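Local coordinates for plasmin and fibronectin-binding protein A (Streptococcus pneumoniae, PDB 4MR0) that acts as a fibronectin-dependent adhesin and invasin at the pneumococcal surface and binds human fibronectin, plasmin, plasminogen and serum albumin, at residues Gly149-Val160 with His171-Asn182. Sequence-based numbering, arbitrary orientation.
Sequences GNVYFPEGTYLV and HLELNEKATILN
F153 lays its ring against L174 on the inward side of two successive rungs of a parallel beta-helix. L174 CD2 sits over one ring face, 4.2 Å from the F153 ring centroid, a CH-pi contact. With CG beside its own backbone N (chi1 -71°), F153 also brings CE1 to within 3.8 Å of L172 CD2, so two leucines of the next rung share one ring. The edge of F153 meets Y158 CD2, and F153 CD2 in turn lies over a face of the Y158 ring. Y158 OH donates to P154 O at 2.6 Å, from above the carbonyl plane, tying the second strand of its rung back to the corner.

On the opposite face of the 156-160/178-182 ladder, L181 crosses to T157 and L159 of the adjoining strand: its CB is 3.9 Å from T157 CG2, while its CD2 meets L159 CD1. At the start of the 150-153/171-174 ladder, H171 sets its CB 3.6 Å from N150 OD1, the amide and imidazole planes turned 43° apart; a water donates to both N150 OD1 and H171 O.

Backbone bonds hold both parallel ladders, V151 N to H171 O and E173 N to V151 O in the first, T179 N to G156 O and Y158 N to T179 O in the second; a one-residue register shift separates them at the corner. There N175 OD1 accepts from K177 N in an Asx turn, and E155 runs alongside K177 in a long salt bridge, OE1 to NZ 3.4 Å.

Helix 132-143 caps this N-terminal end of the pectate lyase-like solenoid, A138 and A142 against V151 and I135 against F153 and V160, while strands 211-217 and 220-222 carry the stack onward beside 171-174 and 178-182.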
# COMPACT_ATOMS: atom_id res chain seq x y z
N GLY A 149 -13.77 -15.56 -23.84
CA GLY A 149 -12.85 -14.57 -23.32
C GLY A 149 -11.89 -15.19 -22.31
O GLY A 149 -11.09 -14.49 -21.69
N ASN A 150 -11.97 -16.51 -22.17
CA ASN A 150 -11.13 -17.24 -21.23
C ASN A 150 -9.82 -17.74 -21.84
O ASN A 150 -9.82 -18.39 -22.89
CB ASN A 150 -11.90 -18.42 -20.64
CG ASN A 150 -13.10 -17.97 -19.83
OD1 ASN A 150 -12.95 -17.34 -18.78
ND2 ASN A 150 -14.30 -18.28 -20.31
N VAL A 151 -8.72 -17.44 -21.15
CA VAL A 151 -7.38 -17.85 -21.56
C VAL A 151 -6.77 -18.68 -20.43
O VAL A 151 -6.85 -18.30 -19.26
CB VAL A 151 -6.49 -16.61 -21.84
CG1 VAL A 151 -5.07 -17.05 -22.16
CG2 VAL A 151 -7.07 -15.81 -23.00
N TYR A 152 -6.16 -19.81 -20.77
CA TYR A 152 -5.56 -20.67 -19.75
C TYR A 152 -4.06 -20.85 -19.91
O TYR A 152 -3.53 -20.87 -21.02
CB TYR A 152 -6.25 -22.03 -19.76
CG TYR A 152 -5.73 -22.98 -18.70
CD1 TYR A 152 -5.98 -22.74 -17.34
CD2 TYR A 152 -4.99 -24.11 -19.04
CE1 TYR A 152 -5.49 -23.61 -16.36
CE2 TYR A 152 -4.49 -24.98 -18.07
CZ TYR A 152 -4.75 -24.72 -16.73
OH TYR A 152 -4.25 -25.57 -15.77
N PHE A 153 -3.37 -20.99 -18.78
CA PHE A 153 -1.93 -21.19 -18.75
C PHE A 153 -1.59 -22.51 -18.06
O PHE A 153 -1.74 -22.64 -16.84
CB PHE A 153 -1.21 -20.07 -17.98
CG PHE A 153 -1.20 -18.73 -18.69
CD1 PHE A 153 -2.36 -17.96 -18.77
CD2 PHE A 153 -0.02 -18.24 -19.23
CE1 PHE A 153 -2.34 -16.70 -19.38
CE2 PHE A 153 0.02 -16.98 -19.84
CZ PHE A 153 -1.14 -16.22 -19.92
N PRO A 154 -1.13 -23.52 -18.83
CA PRO A 154 -0.77 -24.82 -18.27
C PRO A 154 0.51 -24.68 -17.44
O PRO A 154 1.17 -23.64 -17.48
CB PRO A 154 -0.54 -25.68 -19.51
CG PRO A 154 -1.47 -25.07 -20.53
CD PRO A 154 -1.24 -23.59 -20.30
N GLU A 155 0.87 -25.72 -16.70
CA GLU A 155 2.08 -25.70 -15.89
C GLU A 155 3.25 -25.30 -16.79
O GLU A 155 3.30 -25.69 -17.96
CB GLU A 155 2.37 -27.09 -15.32
CG GLU A 155 3.60 -27.14 -14.44
CD GLU A 155 3.97 -28.55 -14.01
OE1 GLU A 155 3.05 -29.37 -13.79
OE2 GLU A 155 5.18 -28.83 -13.87
N GLY A 156 4.18 -24.53 -16.24
CA GLY A 156 5.33 -24.10 -17.02
C GLY A 156 5.84 -22.73 -16.63
O GLY A 156 5.32 -22.10 -15.71
N THR A 157 6.87 -22.27 -17.33
CA THR A 157 7.43 -20.95 -17.08
C THR A 157 7.37 -20.19 -18.39
O THR A 157 7.99 -20.58 -19.37
CB THR A 157 8.88 -21.05 -16.58
OG1 THR A 157 8.92 -21.86 -15.40
CG2 THR A 157 9.43 -19.67 -16.25
N TYR A 158 6.61 -19.11 -18.39
CA TYR A 158 6.42 -18.31 -19.59
C TYR A 158 7.22 -17.02 -19.58
O TYR A 158 6.84 -16.04 -18.94
CB TYR A 158 4.93 -18.01 -19.75
CG TYR A 158 4.10 -19.27 -19.78
CD1 TYR A 158 3.88 -19.95 -20.97
CD2 TYR A 158 3.60 -19.82 -18.60
CE1 TYR A 158 3.17 -21.15 -21.00
CE2 TYR A 158 2.89 -21.02 -18.61
CZ TYR A 158 2.68 -21.68 -19.82
OH TYR A 158 1.98 -22.86 -19.84
N LEU A 159 8.33 -17.02 -20.30
CA LEU A 159 9.19 -15.85 -20.39
C LEU A 159 8.58 -14.82 -21.35
O LEU A 159 8.06 -15.19 -22.40
CB LEU A 159 10.57 -16.25 -20.91
CG LEU A 159 11.52 -15.12 -21.31
CD1 LEU A 159 12.01 -14.40 -20.06
CD2 LEU A 159 12.70 -15.69 -22.10
N VAL A 160 8.63 -13.54 -20.97
CA VAL A 160 8.15 -12.48 -21.86
C VAL A 160 9.23 -11.42 -21.96
O VAL A 160 9.79 -10.99 -20.95
CB VAL A 160 6.82 -11.82 -21.37
CG1 VAL A 160 5.70 -12.85 -21.41
CG2 VAL A 160 6.99 -11.23 -19.97
N HIS A 171 -10.32 -13.11 -19.48
CA HIS A 171 -10.14 -13.70 -18.15
C HIS A 171 -9.06 -14.77 -18.18
O HIS A 171 -9.25 -15.84 -18.75
CB HIS A 171 -11.47 -14.28 -17.68
CG HIS A 171 -12.63 -13.35 -17.87
ND1 HIS A 171 -13.40 -13.35 -19.01
CD2 HIS A 171 -13.06 -12.31 -17.12
CE1 HIS A 171 -14.27 -12.35 -18.95
NE2 HIS A 171 -14.08 -11.70 -17.81
N LEU A 172 -7.92 -14.45 -17.58
CA LEU A 172 -6.78 -15.35 -17.54
C LEU A 172 -6.77 -16.19 -16.27
O LEU A 172 -6.98 -15.69 -15.17
CB LEU A 172 -5.47 -14.57 -17.65
CG LEU A 172 -5.07 -14.05 -19.04
CD1 LEU A 172 -6.21 -13.23 -19.64
CD2 LEU A 172 -3.80 -13.20 -18.93
N GLU A 173 -6.53 -17.49 -16.46
CA GLU A 173 -6.45 -18.44 -15.35
C GLU A 173 -5.14 -19.19 -15.54
O GLU A 173 -4.89 -19.75 -16.61
CB GLU A 173 -7.62 -19.42 -15.41
CG GLU A 173 -7.71 -20.35 -14.20
CD GLU A 173 -8.67 -21.51 -14.41
OE1 GLU A 173 -9.55 -21.40 -15.30
OE2 GLU A 173 -8.55 -22.52 -13.69
N LEU A 174 -4.30 -19.19 -14.51
CA LEU A 174 -3.03 -19.88 -14.60
C LEU A 174 -2.96 -21.04 -13.63
O LEU A 174 -3.45 -20.95 -12.51
CB LEU A 174 -1.86 -18.93 -14.32
CG LEU A 174 -1.73 -17.73 -15.27
CD1 LEU A 174 -2.69 -16.62 -14.85
CD2 LEU A 174 -0.29 -17.23 -15.26
N ASN A 175 -2.35 -22.12 -14.09
CA ASN A 175 -2.17 -23.31 -13.28
C ASN A 175 -1.34 -22.91 -12.06
O ASN A 175 -0.57 -21.94 -12.11
CB ASN A 175 -1.44 -24.38 -14.10
CG ASN A 175 -1.23 -25.67 -13.33
OD1 ASN A 175 -0.29 -25.79 -12.53
ND2 ASN A 175 -2.11 -26.64 -13.55
N GLU A 176 -1.50 -23.65 -10.98
CA GLU A 176 -0.77 -23.37 -9.76
C GLU A 176 0.74 -23.39 -10.03
O GLU A 176 1.50 -22.63 -9.42
CB GLU A 176 -1.13 -24.42 -8.70
CG GLU A 176 -2.01 -25.55 -9.26
CD GLU A 176 -3.40 -25.07 -9.68
OE1 GLU A 176 -3.76 -25.24 -10.87
OE2 GLU A 176 -4.13 -24.53 -8.83
N LYS A 177 1.16 -24.25 -10.95
CA LYS A 177 2.58 -24.34 -11.28
C LYS A 177 2.95 -23.58 -12.54
O LYS A 177 3.98 -23.85 -13.17
CB LYS A 177 2.99 -25.81 -11.40
CG LYS A 177 2.80 -26.59 -10.10
CD LYS A 177 3.87 -27.66 -9.91
CE LYS A 177 3.66 -28.85 -10.83
NZ LYS A 177 2.49 -29.67 -10.42
N ALA A 178 2.11 -22.61 -12.90
CA ALA A 178 2.38 -21.77 -14.06
C ALA A 178 3.04 -20.50 -13.52
O ALA A 178 2.53 -19.88 -12.58
CB ALA A 178 1.09 -21.42 -14.79
N THR A 179 4.19 -20.15 -14.09
CA THR A 179 4.92 -18.95 -13.68
C THR A 179 5.19 -18.04 -14.87
O THR A 179 5.69 -18.48 -15.91
CB THR A 179 6.29 -19.31 -13.04
OG1 THR A 179 6.08 -20.02 -11.81
CG2 THR A 179 7.09 -18.05 -12.77
N ILE A 180 4.86 -16.76 -14.73
CA ILE A 180 5.12 -15.81 -15.79
C ILE A 180 6.45 -15.17 -15.42
O ILE A 180 6.58 -14.55 -14.36
CB ILE A 180 3.98 -14.78 -15.89
CG1 ILE A 180 2.73 -15.50 -16.42
CG2 ILE A 180 4.37 -13.63 -16.81
CD1 ILE A 180 1.54 -14.61 -16.61
N LEU A 181 7.46 -15.34 -16.27
CA LEU A 181 8.79 -14.80 -16.00
C LEU A 181 9.07 -13.47 -16.69
O LEU A 181 9.06 -13.38 -17.92
CB LEU A 181 9.86 -15.82 -16.40
CG LEU A 181 11.32 -15.43 -16.20
CD1 LEU A 181 11.60 -15.14 -14.72
CD2 LEU A 181 12.22 -16.55 -16.71
N ASN A 182 9.34 -12.44 -15.90
CA ASN A 182 9.63 -11.13 -16.47
C ASN A 182 11.01 -11.04 -17.12
O ASN A 182 12.03 -11.03 -16.43
CB ASN A 182 9.49 -10.05 -15.41
CG ASN A 182 9.82 -8.67 -15.96
OD1 ASN A 182 9.72 -8.44 -17.17
ND2 ASN A 182 10.20 -7.75 -15.07
O HOH W 1 -10.91 -17.85 -17.23
O HOH W 2 -5.32 -25.36 -13.18